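Local structure of teichoic acid D-alanine hydrolase (Staphylococcus aureus, 5ZH8) at residues A[130-142]-A[298-312]. The protein removes D-alanyl groups from wall teichoic acid and lipoteichoic acid by ester hydrolysis, and affects methicillin resistance, autolysis and cell wall structure. Sequence-based numbering, arbitrary orientation.
Sequences KFSTGLLLKQLEE and LITQIQQYKLFSPKI
Phe308 presses the end of its ring against helix 130-142, between Leu135, Lys138 and Gln139. The aliphatic part of Lys138 lies over one face: CG of Lys138, anti to the backbone N (chi1 -180°), stands 3.9 Å from the centroid of the Phe308 ring, 28° off its normal, a CH-pi contact. Bends at chi2 and chi3 then carry the lysine chain past Ile312, and Lys138 NZ pairs with Glu141 OE1 at 3.6 Å in a salt bridge. Leu135 CD2 reaches the ring edge, 3.7 Å from CE2 of Phe308, and Gln139 CG approaches CE1 obliquely. The Gln139 amide, hydrogen-bonded through NE2 to the Lys238 carbonyl, runs past the methyls of Leu307.

Leu135 CD1 meets CD1 of Ile302 tip to tip at 3.6 Å and lies over a face of Phe131, its neighbour on the same helix, toward the rim. Phe131 CZ is 3.6 Å from the same Ile302 CD1, and Leu298 CD2 packs by Phe131 CE2 at 3.8 Å. At the C-terminal end of helix 130-142, Ile312 CD1 lies 3.4 Å from Glu142 OE2, while its CG2 lies against Lys138 CD.

The apolar core is thus bordered by the carbon chains of Lys138 and Gln139 and the Glu142 carboxylate. The axes of helices 130-142 and 298-303 come no closer than 13.3 Å, at 27°; Phe131, Leu135, Leu298 and Ile302 fill the space between them. A Schellman motif with Tyr305 at C-prime ends the second helix, and the following turn brings Leu307 and Phe308 back toward the first. Helix 292-303 lies between helix 129-142 and the large antiparallel sheet, its Ile299 packing on Val353 and Tyr355. Helix 129-142 carries Lys130, whose NZ hydrogen-bonds Ser127 OG: the Ser-x-x-Lys motif, hallmark of the beta-lactamase and penicillin-binding protein fold, probably catalytic here as in relatives.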
loop_
_atom_site.group_PDB
_atom_site.type_symbol
_atom_site.label_atom_id
_atom_site.label_comp_id
_atom_site.label_asym_id
_atom_site.label_seq_id
_atom_site.Cartn_x
_atom_site.Cartn_y
_atom_site.Cartn_z
ATOM N N LYS A 130 -15.500 1.099 -11.941
ATOM C CA LYS A 130 -15.524 2.054 -13.053
ATOM C C LYS A 130 -15.857 1.390 -14.406
ATOM O O LYS A 130 -16.430 2.032 -15.283
ATOM C CB LYS A 130 -14.192 2.794 -13.152
ATOM C CG LYS A 130 -13.922 3.730 -11.987
ATOM C CD LYS A 130 -12.681 4.563 -12.229
ATOM C CE LYS A 130 -12.445 5.543 -11.094
ATOM N NZ LYS A 130 -12.234 4.865 -9.789
ATOM N N PHE A 131 -15.492 0.117 -14.560
ATOM C CA PHE A 131 -15.836 -0.665 -15.749
ATOM C C PHE A 131 -17.348 -0.850 -15.871
ATOM O O PHE A 131 -17.909 -0.708 -16.948
ATOM C CB PHE A 131 -15.115 -2.026 -15.708
ATOM C CG PHE A 131 -15.430 -2.934 -16.872
ATOM C CD1 PHE A 131 -15.379 -2.472 -18.182
ATOM C CD2 PHE A 131 -15.751 -4.272 -16.654
ATOM C CE1 PHE A 131 -15.660 -3.314 -19.245
ATOM C CE2 PHE A 131 -16.036 -5.122 -17.711
ATOM C CZ PHE A 131 -15.993 -4.638 -19.010
ATOM N N SER A 132 -17.997 -1.166 -14.757
ATOM C CA SER A 132 -19.459 -1.246 -14.691
ATOM C C SER A 132 -20.099 0.076 -15.151
ATOM O O SER A 132 -21.004 0.079 -15.997
ATOM C CB SER A 132 -19.906 -1.614 -13.266
ATOM O OG SER A 132 -21.259 -1.268 -13.019
ATOM N N THR A 133 -19.605 1.185 -14.599
ATOM C CA THR A 133 -20.079 2.524 -14.944
ATOM C C THR A 133 -19.807 2.861 -16.426
ATOM O O THR A 133 -20.645 3.474 -17.094
ATOM C CB THR A 133 -19.423 3.592 -14.033
ATOM O OG1 THR A 133 -19.733 3.317 -12.662
ATOM C CG2 THR A 133 -19.907 5.006 -14.385
ATOM N N GLY A 134 -18.643 2.459 -16.931
ATOM C CA GLY A 134 -18.312 2.653 -18.337
ATOM C C GLY A 134 -19.245 1.891 -19.263
ATOM O O GLY A 134 -19.646 2.404 -20.304
ATOM N N LEU A 135 -19.594 0.663 -18.886
ATOM C CA LEU A 135 -20.521 -0.148 -19.677
ATOM C C LEU A 135 -21.895 0.502 -19.754
ATOM O O LEU A 135 -22.521 0.508 -20.813
ATOM C CB LEU A 135 -20.641 -1.558 -19.098
ATOM C CG LEU A 135 -19.437 -2.468 -19.364
ATOM C CD1 LEU A 135 -19.438 -3.659 -18.418
ATOM C CD2 LEU A 135 -19.416 -2.936 -20.814
ATOM N N LEU A 136 -22.351 1.050 -18.625
ATOM C CA LEU A 136 -23.618 1.767 -18.561
ATOM C C LEU A 136 -23.587 3.008 -19.442
ATOM O O LEU A 136 -24.569 3.317 -20.109
ATOM C CB LEU A 136 -23.939 2.151 -17.111
ATOM C CG LEU A 136 -24.300 1.006 -16.154
ATOM C CD1 LEU A 136 -24.369 1.516 -14.723
ATOM C CD2 LEU A 136 -25.613 0.342 -16.554
ATOM N N LEU A 137 -22.458 3.711 -19.434
ATOM C CA LEU A 137 -22.235 4.867 -20.317
ATOM C C LEU A 137 -22.363 4.479 -21.781
ATOM O O LEU A 137 -23.118 5.095 -22.526
ATOM C CB LEU A 137 -20.849 5.477 -20.097
ATOM C CG LEU A 137 -20.727 6.639 -19.106
ATOM C CD1 LEU A 137 -19.277 7.094 -19.056
ATOM C CD2 LEU A 137 -21.635 7.802 -19.461
ATOM N N LYS A 138 -21.616 3.461 -22.186
ATOM C CA LYS A 138 -21.647 2.998 -23.567
ATOM C C LYS A 138 -23.061 2.584 -23.964
ATOM O O LYS A 138 -23.531 2.920 -25.057
ATOM C CB LYS A 138 -20.661 1.844 -23.787
ATOM C CG LYS A 138 -20.632 1.308 -25.218
ATOM C CD LYS A 138 -20.152 2.334 -26.248
ATOM C CE LYS A 138 -18.634 2.466 -26.231
ATOM N NZ LYS A 138 -18.178 3.759 -26.803
ATOM N N GLN A 139 -23.738 1.866 -23.072
ATOM C CA GLN A 139 -25.130 1.497 -23.297
ATOM C C GLN A 139 -26.002 2.729 -23.564
ATOM O O GLN A 139 -26.785 2.746 -24.512
ATOM C CB GLN A 139 -25.679 0.723 -22.108
ATOM C CG GLN A 139 -25.264 -0.737 -22.074
ATOM C CD GLN A 139 -25.675 -1.423 -20.781
ATOM O OE1 GLN A 139 -26.029 -0.762 -19.804
ATOM N NE2 GLN A 139 -25.627 -2.753 -20.771
ATOM N N LEU A 140 -25.845 3.752 -22.733
ATOM C CA LEU A 140 -26.597 4.993 -22.878
ATOM C C LEU A 140 -26.291 5.742 -24.174
ATOM O O LEU A 140 -27.163 6.409 -24.719
ATOM C CB LEU A 140 -26.350 5.917 -21.677
ATOM C CG LEU A 140 -27.014 5.459 -20.378
ATOM C CD1 LEU A 140 -26.621 6.379 -19.242
ATOM C CD2 LEU A 140 -28.527 5.408 -20.534
ATOM N N GLU A 141 -25.055 5.633 -24.654
ATOM C CA GLU A 141 -24.662 6.226 -25.935
ATOM C C GLU A 141 -25.404 5.565 -27.088
ATOM O O GLU A 141 -25.922 6.254 -27.968
ATOM C CB GLU A 141 -23.150 6.100 -26.152
ATOM C CG GLU A 141 -22.316 6.950 -25.214
ATOM C CD GLU A 141 -20.848 6.598 -25.266
ATOM O OE1 GLU A 141 -20.273 6.648 -26.366
ATOM O OE2 GLU A 141 -20.267 6.279 -24.211
ATOM N N GLU A 142 -25.477 4.235 -27.056
ATOM C CA GLU A 142 -26.157 3.456 -28.090
ATOM C C GLU A 142 -27.693 3.536 -27.989
ATOM O O GLU A 142 -28.400 3.274 -28.958
ATOM C CB GLU A 142 -25.701 1.997 -28.028
ATOM C CG GLU A 142 -24.207 1.783 -28.266
ATOM C CD GLU A 142 -23.720 2.346 -29.592
ATOM O OE1 GLU A 142 -24.364 2.077 -30.633
ATOM O OE2 GLU A 142 -22.685 3.055 -29.588
ATOM N N LEU A 298 -18.499 -11.963 -16.459
ATOM C CA LEU A 298 -18.821 -10.672 -17.071
ATOM C C LEU A 298 -17.995 -10.401 -18.328
ATOM O O LEU A 298 -18.536 -10.059 -19.372
ATOM C CB LEU A 298 -18.594 -9.545 -16.062
ATOM C CG LEU A 298 -18.641 -8.111 -16.581
ATOM C CD1 LEU A 298 -20.007 -7.791 -17.166
ATOM C CD2 LEU A 298 -18.267 -7.162 -15.454
ATOM N N ILE A 299 -16.684 -10.548 -18.212
ATOM C CA ILE A 299 -15.768 -10.238 -19.304
ATOM C C ILE A 299 -15.920 -11.203 -20.477
ATOM O O ILE A 299 -15.929 -10.775 -21.625
ATOM C CB ILE A 299 -14.310 -10.225 -18.801
ATOM C CG1 ILE A 299 -14.096 -9.001 -17.916
ATOM C CG2 ILE A 299 -13.316 -10.212 -19.958
ATOM C CD1 ILE A 299 -12.943 -9.164 -16.956
ATOM N N THR A 300 -16.041 -12.496 -20.192
ATOM C CA THR A 300 -16.179 -13.489 -21.254
ATOM C C THR A 300 -17.471 -13.290 -22.043
ATOM O O THR A 300 -17.496 -13.476 -23.258
ATOM C CB THR A 300 -16.170 -14.925 -20.711
ATOM O OG1 THR A 300 -17.171 -15.061 -19.696
ATOM C CG2 THR A 300 -14.806 -15.276 -20.159
ATOM N N GLN A 301 -18.543 -12.919 -21.347
ATOM C CA GLN A 301 -19.824 -12.665 -22.002
ATOM C C GLN A 301 -19.811 -11.398 -22.853
ATOM O O GLN A 301 -20.413 -11.371 -23.925
ATOM C CB GLN A 301 -20.942 -12.598 -20.976
ATOM C CG GLN A 301 -21.378 -13.964 -20.489
ATOM C CD GLN A 301 -22.574 -13.875 -19.573
ATOM O OE1 GLN A 301 -23.689 -14.214 -19.960
ATOM N NE2 GLN A 301 -22.354 -13.392 -18.356
ATOM N N ILE A 302 -19.126 -10.360 -22.382
ATOM C CA ILE A 302 -18.930 -9.150 -23.184
ATOM C C ILE A 302 -18.087 -9.490 -24.416
ATOM O O ILE A 302 -18.408 -9.070 -25.529
ATOM C CB ILE A 302 -18.286 -8.005 -22.368
ATOM C CG1 ILE A 302 -19.274 -7.502 -21.306
ATOM C CG2 ILE A 302 -17.880 -6.853 -23.277
ATOM C CD1 ILE A 302 -18.634 -6.733 -20.171
ATOM N N GLN A 303 -17.031 -10.273 -24.213
ATOM C CA GLN A 303 -16.193 -10.749 -25.308
ATOM C C GLN A 303 -17.009 -11.516 -26.341
ATOM O O GLN A 303 -16.696 -11.479 -27.531
ATOM C CB GLN A 303 -15.052 -11.631 -24.784
ATOM C CG GLN A 303 -13.853 -10.854 -24.260
ATOM C CD GLN A 303 -12.748 -11.762 -23.763
ATOM O OE1 GLN A 303 -12.982 -12.651 -22.944
ATOM N NE2 GLN A 303 -11.537 -11.543 -24.253
ATOM N N GLN A 304 -18.046 -12.210 -25.883
ATOM C CA GLN A 304 -18.956 -12.944 -26.769
ATOM C C GLN A 304 -20.136 -12.105 -27.286
ATOM O O GLN A 304 -21.125 -12.652 -27.756
ATOM C CB GLN A 304 -19.478 -14.177 -26.042
ATOM C CG GLN A 304 -18.408 -15.225 -25.816
ATOM C CD GLN A 304 -18.773 -16.223 -24.738
ATOM O OE1 GLN A 304 -19.765 -16.064 -24.017
ATOM N NE2 GLN A 304 -17.964 -17.268 -24.619
ATOM N N TYR A 305 -20.024 -10.784 -27.192
ATOM C CA TYR A 305 -21.000 -9.854 -27.764
ATOM C C TYR A 305 -22.393 -9.969 -27.160
ATOM O O TYR A 305 -23.383 -9.986 -27.878
ATOM C CB TYR A 305 -21.051 -10.016 -29.285
ATOM C CG TYR A 305 -19.676 -10.056 -29.909
ATOM C CD1 TYR A 305 -18.793 -8.998 -29.736
ATOM C CD2 TYR A 305 -19.259 -11.147 -30.656
ATOM C CE1 TYR A 305 -17.536 -9.025 -30.293
ATOM C CE2 TYR A 305 -18.002 -11.180 -31.217
ATOM C CZ TYR A 305 -17.150 -10.115 -31.036
ATOM O OH TYR A 305 -15.900 -10.151 -31.594
ATOM N N LYS A 306 -22.476 -9.993 -25.837
ATOM C CA LYS A 306 -23.745 -10.092 -25.144
ATOM C C LYS A 306 -24.301 -8.773 -24.696
ATOM O O LYS A 306 -25.432 -8.693 -24.336
ATOM C CB LYS A 306 -23.658 -11.015 -23.957
ATOM C CG LYS A 306 -23.887 -12.463 -24.301
ATOM C CD LYS A 306 -24.595 -13.185 -23.179
ATOM C CE LYS A 306 -24.214 -14.653 -23.159
ATOM N NZ LYS A 306 -24.525 -15.309 -21.867
ATOM N N LEU A 307 -23.487 -7.751 -24.646
ATOM C CA LEU A 307 -23.987 -6.411 -24.324
ATOM C C LEU A 307 -24.052 -5.508 -25.542
ATOM O O LEU A 307 -24.934 -4.662 -25.632
ATOM C CB LEU A 307 -23.104 -5.735 -23.278
ATOM C CG LEU A 307 -23.205 -6.248 -21.855
ATOM C CD1 LEU A 307 -22.411 -5.297 -20.975
ATOM C CD2 LEU A 307 -24.649 -6.356 -21.384
ATOM N N PHE A 308 -23.087 -5.657 -26.449
ATOM C CA PHE A 308 -23.049 -4.883 -27.677
ATOM C C PHE A 308 -22.695 -5.767 -28.872
ATOM O O PHE A 308 -22.130 -6.854 -28.717
ATOM C CB PHE A 308 -22.019 -3.755 -27.578
ATOM C CG PHE A 308 -22.018 -3.026 -26.262
ATOM C CD1 PHE A 308 -23.010 -2.094 -25.959
ATOM C CD2 PHE A 308 -21.014 -3.252 -25.334
ATOM C CE1 PHE A 308 -22.996 -1.406 -24.760
ATOM C CE2 PHE A 308 -20.992 -2.566 -24.134
ATOM C CZ PHE A 308 -21.987 -1.644 -23.847
ATOM N N SER A 309 -23.028 -5.278 -30.065
ATOM C CA SER A 309 -22.584 -5.884 -31.320
ATOM C C SER A 309 -21.054 -5.875 -31.445
ATOM O O SER A 309 -20.372 -5.127 -30.739
ATOM C CB SER A 309 -23.171 -5.105 -32.490
ATOM O OG SER A 309 -22.735 -3.758 -32.444
ATOM N N PRO A 310 -20.504 -6.705 -32.344
ATOM C CA PRO A 310 -19.045 -6.720 -32.524
ATOM C C PRO A 310 -18.440 -5.362 -32.933
ATOM O O PRO A 310 -17.354 -5.012 -32.470
ATOM C CB PRO A 310 -18.839 -7.770 -33.622
ATOM C CG PRO A 310 -20.022 -8.664 -33.528
ATOM C CD PRO A 310 -21.163 -7.783 -33.107
ATOM N N LYS A 311 -19.145 -4.609 -33.779
ATOM C CA LYS A 311 -18.683 -3.275 -34.201
ATOM C C LYS A 311 -18.584 -2.247 -33.061
ATOM O O LYS A 311 -17.842 -1.269 -33.174
ATOM C CB LYS A 311 -19.570 -2.728 -35.321
ATOM C CG LYS A 311 -19.386 -3.448 -36.644
ATOM C CD LYS A 311 -20.155 -2.738 -37.753
ATOM C CE LYS A 311 -20.148 -3.518 -39.055
ATOM N NZ LYS A 311 -18.770 -3.883 -39.490
ATOM N N ILE A 312 -19.323 -2.468 -31.976
ATOM C CA ILE A 312 -19.180 -1.660 -30.757
ATOM C C ILE A 312 -18.158 -2.294 -29.802
ATOM O O ILE A 312 -17.273 -1.607 -29.286
ATOM C CB ILE A 312 -20.535 -1.475 -30.029
ATOM C CG1 ILE A 312 -21.552 -0.755 -30.930
ATOM C CG2 ILE A 312 -20.359 -0.714 -28.717
ATOM C CD1 ILE A 312 -21.146 0.632 -31.366
#